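Local structure of hypothetical protein PA2218 (Pseudomonas aeruginosa, 2HDW) at residues Asn75-Leu81 with Asp149-Asp154; Val126-Phe130 with Ala158-Ile162; Ser305-Leu311 with Ala331-Leu337; Gly183-Asn187 with Ile297-Ile301. The protein is of unknown function but adopts an alpha/beta hydrolase fold and probably has hydrolase activity. All coordinates share one frame; numbering follows the deposited sequence.

Interaction 1: residues Asn75-Leu81 with Asp149-Asp154; sequences NRYGITL and DINTED
Arg76 and Glu153 carry the polar core of this contact, where the type I turn Asn75-Gly78, between strands 66-74 and 80-88, meets helix 148-164. Arg76 donates twice to one carboxylate: its backbone N to Glu153 OE2 (2.9 Å, nearly straight at 175°) and its NE to Glu153 OE1 (2.9 Å, bent to 132°), the latter a salt bridge. Both donors approach from above the carboxylate plane, which stands 88° from the guanidinium plane. Water 1 bridges the same two groups, accepting from Arg76 NH2 and donating to Glu153 OE1 at 2.6 Å.

At the helix start, Tyr77 OH donates to Asp149 OD1 (2.7 Å) on the syn side but somewhat out of the carboxylate plane, while the ring's CD2 rests on Ile150 CG1. Asn75 is used at both ends of its amide. ND2 donates a hydrogen bond to Asp154 OD1 (3.0 Å), with amide and carboxylate nearly coplanar; OD1 takes the backbone N of Ile79 at 2.9 Å, fixing the turn. Asp154 OD1 is also bonded to Ser133 OG.

Three acidic side chains of one helix are thus answered by three consecutive turn residues, consistent with a turn orientation set by directional bonds and probably favoured by opposite charge at Arg76.

Interaction 2: residues Val126-Phe130 with Ala158-Ile162; sequences VTLAF and AVDFI
The central sheet of the alpha/beta hydrolase fold meets one of its covering helices here: Leu128, Val126 and Phe130 of strand 126-130 face Ala158, Phe161 and Ile162 of helix 148-164. The strand and helix segments run roughly antiparallel, their axes 144° apart and 9.7 Å distant at closest approach. The side chains that meet across it are alkyl and aromatic.

Ile162 reaches the strand through CD1. With CG1 anti to the backbone N (chi1 -157°), its CD1 is carried to Leu128 CB (3.8 Å) and to the carbonyl of Val126, where CD1 lies 3.9 Å from O. Leu128 answers from the sheet: its CD2 branch lies 4.0 Å from Phe161 CD2, the two side chains crossing at about a right angle, and also approaches the backbone O of Ala158 at 3.8 Å. Further along the strand, the small Ala158 sits by the Phe130 ring, its CB 3.8 Å from CD2. That ring also makes edge-to-face contacts with Phe155 and Trp181.

Thr127 and Ala129 turn to the other side of the sheet, against helix 112-122, and Thr127 OG1 bonds to Ala117 O. The helix-facing surface contains no polar bond between the two segments, so the match probably rests on van der Waals fit and the exclusion of water rather than on directional bonding.

Interaction 3: residues Ser305-Leu311 with Ala331-Leu337; sequences SPRPILL and AEPKELL
Strands 309-311 and 334-337 run parallel, their axes 14° apart and 4.8 Å distant, with Ile309 opposite Lys334, Leu310 opposite Glu335 and Leu311 opposite Leu336. They are the two strands of a beta-alpha-beta unit, joined by helix 320-329, at one edge of the central sheet. The backbone ladder begins with Ile309 N to Pro333 O at 3.1 Å. Ile309 O then accepts Glu335 N, Glu335 O accepts Leu311 N at 2.8 Å, and Leu311 O accepts Leu337 N at 2.8 Å. The last two donors lie nearly along the C=O axis, whereas the first is tilted 31° from the carbonyl plane.

Leu310 and Glu335 lie side by side on one face, pointing the same way: Leu310 CD1 rests 3.8 Å from Glu335 CD, against the flat carboxylate group, whose OE1 forms a salt bridge with Arg358. On the opposite face, Leu311 CB and Leu336 CD1 pack at 4.3 Å, beneath helix 320-329.

Before the strands, both segments have a cis peptide bond before a proline, Pro306 and Pro333, and the Pro333 CG reaches to 3.2 Å from Pro306 O. Nearby, with OG anti to the backbone N (chi1 175°), Ser305 donates from OG to Glu332 O at 2.7 Å, in the carbonyl plane.

Interaction 4: residues Gly183-Asn187 with Ile297-Ile301; sequences GMALN and ILTYI
Leu186 and Leu298 form the tightest apolar pair between helix segment 183-187 and the 297-301 loop: Leu298 CD2 lies only 3.5 Å from Leu186 CB, closer than usual for two carbons. Further out on the same leucine, Leu186 CD1 meets Ile301 CD1 at 4.2 Å, end methyl to end methyl.

A second group of contacts is between methyls and helix backbone. Gly183 has no side chain, and Ile297 CD1 comes to 3.5 Å from its carbonyl carbon C. The carbonyl O of Gly183 is flanked by two methyls, Ile297 CD1 and Leu298 CD2, each at 3.4 Å, while it also accepts the helical bond from Asn187 N. Ile297 attains this reach with CG1 placed between its backbone N and carbonyl carbon (chi1 54°).

The third kind is a polar side chain set across an aliphatic one: Asn187 crosses Ile297 obliquely, with Asn187 CG 3.5 Å from Ile297 CB. Within the loop, a type I turn from Leu298 to Ile301 is closed by Ile301 N to Leu298 O at 3.2 Å, which brings both Leu298 and Ile301 round to Leu186.

Helix 180-191 is thereby covered on this side by the loop; Met184 and Ala185 instead turn to helix 148-164, and Leu186 also touches Val198 and Thr200 of strand 197-201.

From the N terminus, interaction 1 opens in the turn at 75-81 and interaction 2 at strand 126-130; they close on successive parts of helix 148-164, after loops of 67 and 27 residues, so the two cross. They touch through Asp154 CB and Phe130 CE1. Interaction 4 comes next, closing a loop of 109 residues, and interaction 3 follows in series, spanning 19 residues across helix 320-329. Interaction 4 touches interactions 1 and 3: Met184 packs on Asn151 and Thr152, and Leu186 meets Ile309 and Leu311. Together they tie the first hairpin and strand 126-130 to helix 148-164, helix 180-191 to the 297-301 loop, and the last two strands to each other.

Interaction 1: residues Asn75-Leu81 with Asp149-Asp154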
loop_
_atom_site.group_PDB
_atom_site.type_symbol
_atom_site.label_atom_id
_atom_site.label_comp_id
_atom_site.label_asym_id
_atom_site.label_seq_id
_atom_site.Cartn_x
_atom_site.Cartn_y
_atom_site.Cartn_z
ATOM N N ASN A 75 2.642 14.685 6.758
ATOM C CA ASN A 75 1.964 13.836 7.728
ATOM C C ASN A 75 2.267 14.398 9.115
ATOM O O ASN A 75 3.048 15.349 9.243
ATOM C CB ASN A 75 2.388 12.364 7.617
ATOM C CG ASN A 75 3.856 12.125 7.931
ATOM O OD1 ASN A 75 4.515 12.930 8.592
ATOM N ND2 ASN A 75 4.368 10.986 7.473
ATOM N N ARG A 76 1.648 13.828 10.145
ATOM C CA ARG A 76 1.833 14.315 11.513
ATOM C C ARG A 76 3.257 14.222 12.040
ATOM O O ARG A 76 3.608 14.867 13.030
ATOM C CB ARG A 76 0.905 13.566 12.481
ATOM C CG ARG A 76 -0.578 13.831 12.284
ATOM C CD ARG A 76 -1.412 13.233 13.413
ATOM N NE ARG A 76 -1.088 11.831 13.661
ATOM C CZ ARG A 76 -0.271 11.411 14.623
ATOM N NH1 ARG A 76 0.305 12.287 15.435
ATOM N NH2 ARG A 76 -0.025 10.111 14.766
ATOM N N TYR A 77 4.081 13.416 11.388
ATOM C CA TYR A 77 5.447 13.256 11.850
ATOM C C TYR A 77 6.433 14.172 11.136
ATOM O O TYR A 77 7.651 14.040 11.296
ATOM C CB TYR A 77 5.846 11.782 11.737
ATOM C CG TYR A 77 4.986 10.887 12.617
ATOM C CD1 TYR A 77 4.747 11.216 13.957
ATOM C CD2 TYR A 77 4.426 9.710 12.121
ATOM C CE1 TYR A 77 3.972 10.393 14.780
ATOM C CE2 TYR A 77 3.656 8.877 12.934
ATOM C CZ TYR A 77 3.433 9.223 14.261
ATOM O OH TYR A 77 2.691 8.389 15.069
ATOM N N GLY A 78 5.889 15.101 10.351
ATOM C CA GLY A 78 6.705 16.073 9.640
ATOM C C GLY A 78 7.263 15.683 8.285
ATOM O O GLY A 78 8.108 16.390 7.738
ATOM N N ILE A 79 6.806 14.570 7.726
ATOM C CA ILE A 79 7.312 14.145 6.427
ATOM C C ILE A 79 6.341 14.558 5.329
ATOM O O ILE A 79 5.129 14.377 5.466
ATOM C CB ILE A 79 7.515 12.612 6.387
ATOM C CG1 ILE A 79 8.429 12.190 7.545
ATOM C CG2 ILE A 79 8.124 12.194 5.046
ATOM C CD1 ILE A 79 8.709 10.693 7.620
ATOM N N THR A 80 6.880 15.130 4.253
ATOM C CA THR A 80 6.071 15.565 3.119
ATOM C C THR A 80 6.025 14.445 2.086
ATOM O O THR A 80 7.067 13.943 1.654
ATOM C CB THR A 80 6.658 16.834 2.473
ATOM O OG1 THR A 80 6.659 17.896 3.436
ATOM C CG2 THR A 80 5.828 17.257 1.263
ATOM N N LEU A 81 4.815 14.049 1.705
ATOM C CA LEU A 81 4.630 12.970 0.744
ATOM C C LEU A 81 4.243 13.467 -0.643
ATOM O O LEU A 81 3.639 14.526 -0.788
ATOM C CB LEU A 81 3.550 12.010 1.247
ATOM C CG LEU A 81 3.671 11.519 2.691
ATOM C CD1 LEU A 81 2.472 10.651 3.032
ATOM C CD2 LEU A 81 4.968 10.735 2.874
ATOM N N ASP A 149 3.880 2.229 12.217
ATOM C CA ASP A 149 3.277 3.427 12.808
ATOM C C ASP A 149 3.255 4.562 11.786
ATOM O O ASP A 149 2.193 5.084 11.442
ATOM C CB ASP A 149 4.081 3.858 14.040
ATOM C CG ASP A 149 3.415 4.983 14.824
ATOM O OD1 ASP A 149 2.750 5.837 14.210
ATOM O OD2 ASP A 149 3.580 5.029 16.064
ATOM N N ILE A 150 4.435 4.931 11.295
ATOM C CA ILE A 150 4.553 6.012 10.327
ATOM C C ILE A 150 3.768 5.734 9.049
ATOM O O ILE A 150 3.129 6.629 8.498
ATOM C CB ILE A 150 6.032 6.275 9.961
ATOM C CG1 ILE A 150 6.804 6.724 11.207
ATOM C CG2 ILE A 150 6.124 7.345 8.871
ATOM C CD1 ILE A 150 8.298 6.988 10.960
ATOM N N ASN A 151 3.803 4.492 8.578
ATOM C CA ASN A 151 3.086 4.153 7.358
ATOM C C ASN A 151 1.577 4.198 7.574
ATOM O O ASN A 151 0.824 4.601 6.682
ATOM C CB ASN A 151 3.546 2.785 6.838
ATOM C CG ASN A 151 4.942 2.846 6.220
ATOM O OD1 ASN A 151 5.384 3.908 5.773
ATOM N ND2 ASN A 151 5.631 1.713 6.177
ATOM N N THR A 152 1.122 3.799 8.757
ATOM C CA THR A 152 -0.308 3.870 9.033
ATOM C C THR A 152 -0.678 5.356 8.982
ATOM O O THR A 152 -1.704 5.734 8.420
ATOM C CB THR A 152 -0.639 3.266 10.414
ATOM O OG1 THR A 152 -0.445 1.845 10.364
ATOM C CG2 THR A 152 -2.076 3.568 10.807
ATOM N N GLU A 153 0.184 6.199 9.546
ATOM C CA GLU A 153 -0.038 7.648 9.540
ATOM C C GLU A 153 -0.091 8.206 8.104
ATOM O O GLU A 153 -0.905 9.087 7.804
ATOM C CB GLU A 153 1.070 8.344 10.344
ATOM C CG GLU A 153 1.216 9.849 10.112
ATOM C CD GLU A 153 -0.072 10.632 10.334
ATOM O OE1 GLU A 153 -0.883 10.241 11.200
ATOM O OE2 GLU A 153 -0.267 11.661 9.646
ATOM N N ASP A 154 0.755 7.685 7.219
ATOM C CA ASP A 154 0.777 8.149 5.826
ATOM C C ASP A 154 -0.609 8.088 5.192
ATOM O O ASP A 154 -1.012 8.986 4.455
ATOM C CB ASP A 154 1.728 7.303 4.972
ATOM C CG ASP A 154 3.194 7.560 5.273
ATOM O OD1 ASP A 154 3.542 8.678 5.708
ATOM O OD2 ASP A 154 4.010 6.641 5.046
HETATM O O HOH W 1 -1.140 8.279 12.891
#

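Interaction 2: residues Val126-Phe130 with Ala158-Ile162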
loop_
_atom_site.group_PDB
_atom_site.type_symbol
_atom_site.label_atom_id
_atom_site.label_comp_id
_atom_site.label_asym_id
_atom_site.label_seq_id
_atom_site.Cartn_x
_atom_site.Cartn_y
_atom_site.Cartn_z
ATOM N N VAL A 126 -12.868 10.659 -7.014
ATOM C CA VAL A 126 -11.688 11.513 -7.025
ATOM C C VAL A 126 -10.696 10.584 -6.329
ATOM O O VAL A 126 -11.010 10.056 -5.268
ATOM C CB VAL A 126 -11.878 12.774 -6.166
ATOM C CG1 VAL A 126 -10.533 13.434 -5.920
ATOM C CG2 VAL A 126 -12.824 13.743 -6.861
ATOM N N THR A 127 -9.520 10.372 -6.910
ATOM C CA THR A 127 -8.565 9.451 -6.300
ATOM C C THR A 127 -7.154 9.980 -6.121
ATOM O O THR A 127 -6.739 10.945 -6.766
ATOM C CB THR A 127 -8.486 8.141 -7.096
ATOM O OG1 THR A 127 -7.973 8.412 -8.404
ATOM C CG2 THR A 127 -9.869 7.511 -7.218
ATOM N N LEU A 128 -6.413 9.309 -5.248
ATOM C CA LEU A 128 -5.053 9.705 -4.938
ATOM C C LEU A 128 -4.168 8.486 -4.650
ATOM O O LEU A 128 -4.516 7.641 -3.824
ATOM C CB LEU A 128 -5.092 10.633 -3.721
ATOM C CG LEU A 128 -3.845 11.346 -3.202
ATOM C CD1 LEU A 128 -3.314 12.309 -4.260
ATOM C CD2 LEU A 128 -4.204 12.104 -1.930
ATOM N N ALA A 129 -3.039 8.396 -5.348
ATOM C CA ALA A 129 -2.068 7.320 -5.150
ATOM C C ALA A 129 -0.833 8.051 -4.623
ATOM O O ALA A 129 -0.344 8.987 -5.256
ATOM C CB ALA A 129 -1.758 6.618 -6.481
ATOM N N PHE A 130 -0.331 7.632 -3.465
ATOM C CA PHE A 130 0.804 8.308 -2.854
ATOM C C PHE A 130 2.029 7.442 -2.600
ATOM O O PHE A 130 1.943 6.215 -2.528
ATOM C CB PHE A 130 0.361 8.912 -1.522
ATOM C CG PHE A 130 0.000 7.880 -0.487
ATOM C CD1 PHE A 130 0.990 7.285 0.298
ATOM C CD2 PHE A 130 -1.323 7.472 -0.321
ATOM C CE1 PHE A 130 0.668 6.298 1.232
ATOM C CE2 PHE A 130 -1.660 6.486 0.608
ATOM C CZ PHE A 130 -0.660 5.897 1.387
ATOM N N ALA A 158 -2.834 11.259 3.816
ATOM C CA ALA A 158 -3.379 11.323 2.464
ATOM C C ALA A 158 -4.857 11.698 2.539
ATOM O O ALA A 158 -5.353 12.474 1.717
ATOM C CB ALA A 158 -3.203 9.981 1.754
ATOM N N VAL A 159 -5.560 11.157 3.531
ATOM C CA VAL A 159 -6.971 11.474 3.708
ATOM C C VAL A 159 -7.082 12.957 4.072
ATOM O O VAL A 159 -8.023 13.637 3.655
ATOM C CB VAL A 159 -7.607 10.605 4.817
ATOM C CG1 VAL A 159 -9.021 11.088 5.120
ATOM C CG2 VAL A 159 -7.640 9.146 4.366
ATOM N N ASP A 160 -6.116 13.455 4.846
ATOM C CA ASP A 160 -6.099 14.867 5.227
ATOM C C ASP A 160 -6.133 15.750 3.976
ATOM O O ASP A 160 -6.881 16.729 3.907
ATOM C CB ASP A 160 -4.821 15.220 6.004
ATOM C CG ASP A 160 -4.864 14.791 7.460
ATOM O OD1 ASP A 160 -5.913 14.306 7.931
ATOM O OD2 ASP A 160 -3.827 14.956 8.143
ATOM N N PHE A 161 -5.308 15.406 2.994
ATOM C CA PHE A 161 -5.221 16.196 1.773
ATOM C C PHE A 161 -6.427 16.077 0.860
ATOM O O PHE A 161 -7.026 17.080 0.478
ATOM C CB PHE A 161 -3.968 15.825 0.979
ATOM C CG PHE A 161 -3.808 16.619 -0.285
ATOM C CD1 PHE A 161 -3.282 17.904 -0.251
ATOM C CD2 PHE A 161 -4.231 16.100 -1.504
ATOM C CE1 PHE A 161 -3.181 18.665 -1.413
ATOM C CE2 PHE A 161 -4.135 16.851 -2.673
ATOM C CZ PHE A 161 -3.609 18.137 -2.625
ATOM N N ILE A 162 -6.779 14.848 0.506
ATOM C CA ILE A 162 -7.904 14.613 -0.385
ATOM C C ILE A 162 -9.180 15.258 0.167
ATOM O O ILE A 162 -10.018 15.734 -0.596
ATOM C CB ILE A 162 -8.096 13.085 -0.621
ATOM C CG1 ILE A 162 -8.840 12.844 -1.936
ATOM C CG2 ILE A 162 -8.858 12.453 0.539
ATOM C CD1 ILE A 162 -8.618 11.456 -2.504
#

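Interaction 3: residues Ser305-Leu311 with Ala331-Leu337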
loop_
_atom_site.group_PDB
_atom_site.type_symbol
_atom_site.label_atom_id
_atom_site.label_comp_id
_atom_site.label_asym_id
_atom_site.label_seq_id
_atom_site.Cartn_x
_atom_site.Cartn_y
_atom_site.Cartn_z
ATOM N N SER A 305 -15.950 -1.612 12.475
ATOM C CA SER A 305 -17.411 -1.741 12.502
ATOM C C SER A 305 -17.940 -0.564 13.327
ATOM O O SER A 305 -17.267 -0.111 14.255
ATOM C CB SER A 305 -17.811 -3.063 13.162
ATOM O OG SER A 305 -19.222 -3.169 13.304
ATOM N N PRO A 306 -19.161 -0.075 13.035
ATOM C CA PRO A 306 -20.143 -0.478 12.020
ATOM C C PRO A 306 -19.766 -0.235 10.557
ATOM O O PRO A 306 -20.527 -0.609 9.662
ATOM C CB PRO A 306 -21.398 0.318 12.404
ATOM C CG PRO A 306 -21.185 0.661 13.839
ATOM C CD PRO A 306 -19.721 0.978 13.893
ATOM N N ARG A 307 -18.629 0.405 10.303
ATOM C CA ARG A 307 -18.202 0.655 8.918
ATOM C C ARG A 307 -17.845 -0.682 8.260
ATOM O O ARG A 307 -17.318 -1.573 8.917
ATOM C CB ARG A 307 -17.004 1.607 8.893
ATOM C CG ARG A 307 -17.349 3.025 9.335
ATOM C CD ARG A 307 -16.095 3.825 9.652
ATOM N NE ARG A 307 -15.375 3.270 10.799
ATOM C CZ ARG A 307 -14.120 3.582 11.117
ATOM N NH1 ARG A 307 -13.440 4.443 10.370
ATOM N NH2 ARG A 307 -13.544 3.033 12.180
ATOM N N PRO A 308 -18.111 -0.823 6.947
ATOM C CA PRO A 308 -17.855 -2.032 6.160
ATOM C C PRO A 308 -16.440 -2.289 5.645
ATOM O O PRO A 308 -15.707 -1.363 5.291
ATOM C CB PRO A 308 -18.841 -1.886 5.014
ATOM C CG PRO A 308 -18.712 -0.420 4.710
ATOM C CD PRO A 308 -18.723 0.219 6.102
ATOM N N ILE A 309 -16.091 -3.573 5.587
ATOM C CA ILE A 309 -14.792 -4.025 5.094
ATOM C C ILE A 309 -15.006 -5.061 3.997
ATOM O O ILE A 309 -15.829 -5.964 4.144
ATOM C CB ILE A 309 -13.960 -4.735 6.178
ATOM C CG1 ILE A 309 -13.702 -3.811 7.366
ATOM C CG2 ILE A 309 -12.636 -5.182 5.589
ATOM C CD1 ILE A 309 -12.988 -4.517 8.499
ATOM N N LEU A 310 -14.268 -4.921 2.903
ATOM C CA LEU A 310 -14.336 -5.874 1.802
ATOM C C LEU A 310 -12.900 -6.301 1.518
ATOM O O LEU A 310 -12.110 -5.516 0.999
ATOM C CB LEU A 310 -14.943 -5.231 0.546
ATOM C CG LEU A 310 -14.812 -6.062 -0.742
ATOM C CD1 LEU A 310 -15.502 -7.416 -0.558
ATOM C CD2 LEU A 310 -15.419 -5.313 -1.920
ATOM N N LEU A 311 -12.548 -7.524 1.888
ATOM C CA LEU A 311 -11.202 -8.013 1.631
ATOM C C LEU A 311 -11.269 -8.861 0.365
ATOM O O LEU A 311 -12.062 -9.798 0.283
ATOM C CB LEU A 311 -10.695 -8.841 2.815
ATOM C CG LEU A 311 -10.702 -8.099 4.159
ATOM C CD1 LEU A 311 -12.016 -8.389 4.870
ATOM C CD2 LEU A 311 -9.534 -8.562 5.034
ATOM N N ALA A 331 -15.005 -7.665 12.415
ATOM C CA ALA A 331 -16.397 -7.781 12.836
ATOM C C ALA A 331 -17.293 -7.360 11.678
ATOM O O ALA A 331 -16.844 -6.665 10.771
ATOM C CB ALA A 331 -16.651 -6.881 14.043
ATOM N N GLU A 332 -18.554 -7.783 11.698
ATOM C CA GLU A 332 -19.484 -7.402 10.636
ATOM C C GLU A 332 -19.726 -5.899 10.766
ATOM O O GLU A 332 -19.667 -5.352 11.862
ATOM C CB GLU A 332 -20.812 -8.157 10.777
ATOM C CG GLU A 332 -20.712 -9.670 10.567
ATOM C CD GLU A 332 -20.442 -10.065 9.121
ATOM O OE1 GLU A 332 -20.203 -11.267 8.872
ATOM O OE2 GLU A 332 -20.474 -9.186 8.234
ATOM N N PRO A 333 -19.993 -5.210 9.649
ATOM C CA PRO A 333 -20.080 -5.757 8.290
ATOM C C PRO A 333 -18.723 -6.052 7.654
ATOM O O PRO A 333 -17.849 -5.182 7.586
ATOM C CB PRO A 333 -20.850 -4.678 7.538
ATOM C CG PRO A 333 -20.381 -3.421 8.207
ATOM C CD PRO A 333 -20.362 -3.783 9.671
ATOM N N LYS A 334 -18.556 -7.286 7.186
ATOM C CA LYS A 334 -17.313 -7.699 6.545
ATOM C C LYS A 334 -17.572 -8.732 5.456
ATOM O O LYS A 334 -18.554 -9.473 5.508
ATOM C CB LYS A 334 -16.348 -8.291 7.578
ATOM C CG LYS A 334 -16.876 -9.533 8.303
ATOM C CD LYS A 334 -15.848 -10.088 9.292
ATOM C CE LYS A 334 -16.381 -11.311 10.034
ATOM N NZ LYS A 334 -15.393 -11.895 11.000
ATOM N N GLU A 335 -16.698 -8.765 4.458
ATOM C CA GLU A 335 -16.828 -9.744 3.392
ATOM C C GLU A 335 -15.475 -10.138 2.841
ATOM O O GLU A 335 -14.625 -9.286 2.583
ATOM C CB GLU A 335 -17.674 -9.219 2.226
ATOM C CG GLU A 335 -17.837 -10.277 1.129
ATOM C CD GLU A 335 -18.457 -9.744 -0.148
ATOM O OE1 GLU A 335 -19.335 -8.860 -0.066
ATOM O OE2 GLU A 335 -18.072 -10.221 -1.237
ATOM N N LEU A 336 -15.281 -11.439 2.674
ATOM C CA LEU A 336 -14.055 -11.956 2.092
ATOM C C LEU A 336 -14.441 -12.425 0.692
ATOM O O LEU A 336 -15.198 -13.378 0.533
ATOM C CB LEU A 336 -13.503 -13.122 2.915
ATOM C CG LEU A 336 -12.359 -13.902 2.252
ATOM C CD1 LEU A 336 -11.302 -12.944 1.709
ATOM C CD2 LEU A 336 -11.753 -14.869 3.271
ATOM N N LEU A 337 -13.939 -11.729 -0.318
ATOM C CA LEU A 337 -14.239 -12.054 -1.705
ATOM C C LEU A 337 -13.046 -12.743 -2.353
ATOM O O LEU A 337 -11.985 -12.143 -2.514
ATOM C CB LEU A 337 -14.576 -10.769 -2.466
ATOM C CG LEU A 337 -14.946 -10.850 -3.946
ATOM C CD1 LEU A 337 -16.172 -11.741 -4.147
ATOM C CD2 LEU A 337 -15.225 -9.434 -4.451
HETATM O O HOH W 2 -16.296 -3.875 10.114
#

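Interaction 4: residues Gly183-Asn187 with Ile297-Ile301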
loop_
_atom_site.group_PDB
_atom_site.type_symbol
_atom_site.label_atom_id
_atom_site.label_comp_id
_atom_site.label_asym_id
_atom_site.label_seq_id
_atom_site.Cartn_x
_atom_site.Cartn_y
_atom_site.Cartn_z
ATOM N N GLY A 183 -2.856 -4.232 5.017
ATOM C CA GLY A 183 -2.803 -4.294 6.466
ATOM C C GLY A 183 -2.777 -2.897 7.062
ATOM O O GLY A 183 -3.431 -2.631 8.070
ATOM N N MET A 184 -2.020 -1.998 6.436
ATOM C CA MET A 184 -1.928 -0.620 6.911
ATOM C C MET A 184 -3.269 0.109 6.752
ATOM O O MET A 184 -3.623 0.950 7.579
ATOM C CB MET A 184 -0.831 0.141 6.152
ATOM C CG MET A 184 0.436 0.473 6.974
ATOM S SD MET A 184 1.524 -0.933 7.388
ATOM C CE MET A 184 2.407 -1.140 5.814
ATOM N N ALA A 185 -4.010 -0.211 5.695
ATOM C CA ALA A 185 -5.303 0.426 5.461
ATOM C C ALA A 185 -6.281 0.066 6.578
ATOM O O ALA A 185 -6.950 0.936 7.128
ATOM C CB ALA A 185 -5.877 0.003 4.101
ATOM N N LEU A 186 -6.361 -1.214 6.918
ATOM C CA LEU A 186 -7.258 -1.656 7.987
ATOM C C LEU A 186 -6.826 -1.027 9.305
ATOM O O LEU A 186 -7.662 -0.638 10.123
ATOM C CB LEU A 186 -7.234 -3.185 8.108
ATOM C CG LEU A 186 -7.791 -3.941 6.900
ATOM C CD1 LEU A 186 -7.478 -5.428 7.014
ATOM C CD2 LEU A 186 -9.295 -3.705 6.810
ATOM N N ASN A 187 -5.514 -0.919 9.499
ATOM C CA ASN A 187 -4.959 -0.339 10.719
ATOM C C ASN A 187 -5.356 1.130 10.838
ATOM O O ASN A 187 -5.732 1.594 11.914
ATOM C CB ASN A 187 -3.432 -0.447 10.712
ATOM C CG ASN A 187 -2.832 -0.366 12.107
ATOM O OD1 ASN A 187 -1.880 0.387 12.350
ATOM N ND2 ASN A 187 -3.373 -1.152 13.028
ATOM N N ILE A 297 0.065 -4.473 13.965
ATOM C CA ILE A 297 -1.023 -3.637 13.490
ATOM C C ILE A 297 -2.291 -4.478 13.630
ATOM O O ILE A 297 -2.221 -5.647 14.022
ATOM C CB ILE A 297 -0.849 -3.254 12.004
ATOM C CG1 ILE A 297 -0.670 -4.516 11.161
ATOM C CG2 ILE A 297 0.343 -2.302 11.856
ATOM C CD1 ILE A 297 -0.879 -4.302 9.664
ATOM N N LEU A 298 -3.437 -3.873 13.330
ATOM C CA LEU A 298 -4.744 -4.538 13.380
ATOM C C LEU A 298 -5.289 -4.888 14.762
ATOM O O LEU A 298 -6.278 -5.618 14.871
ATOM C CB LEU A 298 -4.720 -5.808 12.526
ATOM C CG LEU A 298 -4.202 -5.669 11.093
ATOM C CD1 LEU A 298 -4.361 -7.006 10.371
ATOM C CD2 LEU A 298 -4.958 -4.574 10.366
ATOM N N THR A 299 -4.674 -4.364 15.817
ATOM C CA THR A 299 -5.156 -4.656 17.161
ATOM C C THR A 299 -6.626 -4.284 17.319
ATOM O O THR A 299 -7.411 -5.029 17.914
ATOM C CB THR A 299 -4.358 -3.882 18.231
ATOM O OG1 THR A 299 -2.973 -4.217 18.124
ATOM C CG2 THR A 299 -4.845 -4.250 19.636
ATOM N N TYR A 300 -6.991 -3.129 16.774
ATOM C CA TYR A 300 -8.349 -2.615 16.885
ATOM C C TYR A 300 -9.203 -2.784 15.630
ATOM O O TYR A 300 -10.131 -2.006 15.382
ATOM C CB TYR A 300 -8.263 -1.143 17.284
ATOM C CG TYR A 300 -7.488 -0.955 18.573
ATOM C CD1 TYR A 300 -8.093 -1.189 19.804
ATOM C CD2 TYR A 300 -6.134 -0.600 18.560
ATOM C CE1 TYR A 300 -7.382 -1.079 20.994
ATOM C CE2 TYR A 300 -5.404 -0.488 19.750
ATOM C CZ TYR A 300 -6.043 -0.733 20.965
ATOM O OH TYR A 300 -5.356 -0.647 22.154
ATOM N N ILE A 301 -8.910 -3.824 14.859
ATOM C CA ILE A 301 -9.634 -4.086 13.624
ATOM C C ILE A 301 -11.153 -4.198 13.791
ATOM O O ILE A 301 -11.904 -3.829 12.893
ATOM C CB ILE A 301 -9.084 -5.363 12.940
ATOM C CG1 ILE A 301 -9.709 -5.518 11.557
ATOM C CG2 ILE A 301 -9.342 -6.587 13.822
ATOM C CD1 ILE A 301 -9.099 -6.632 10.735
#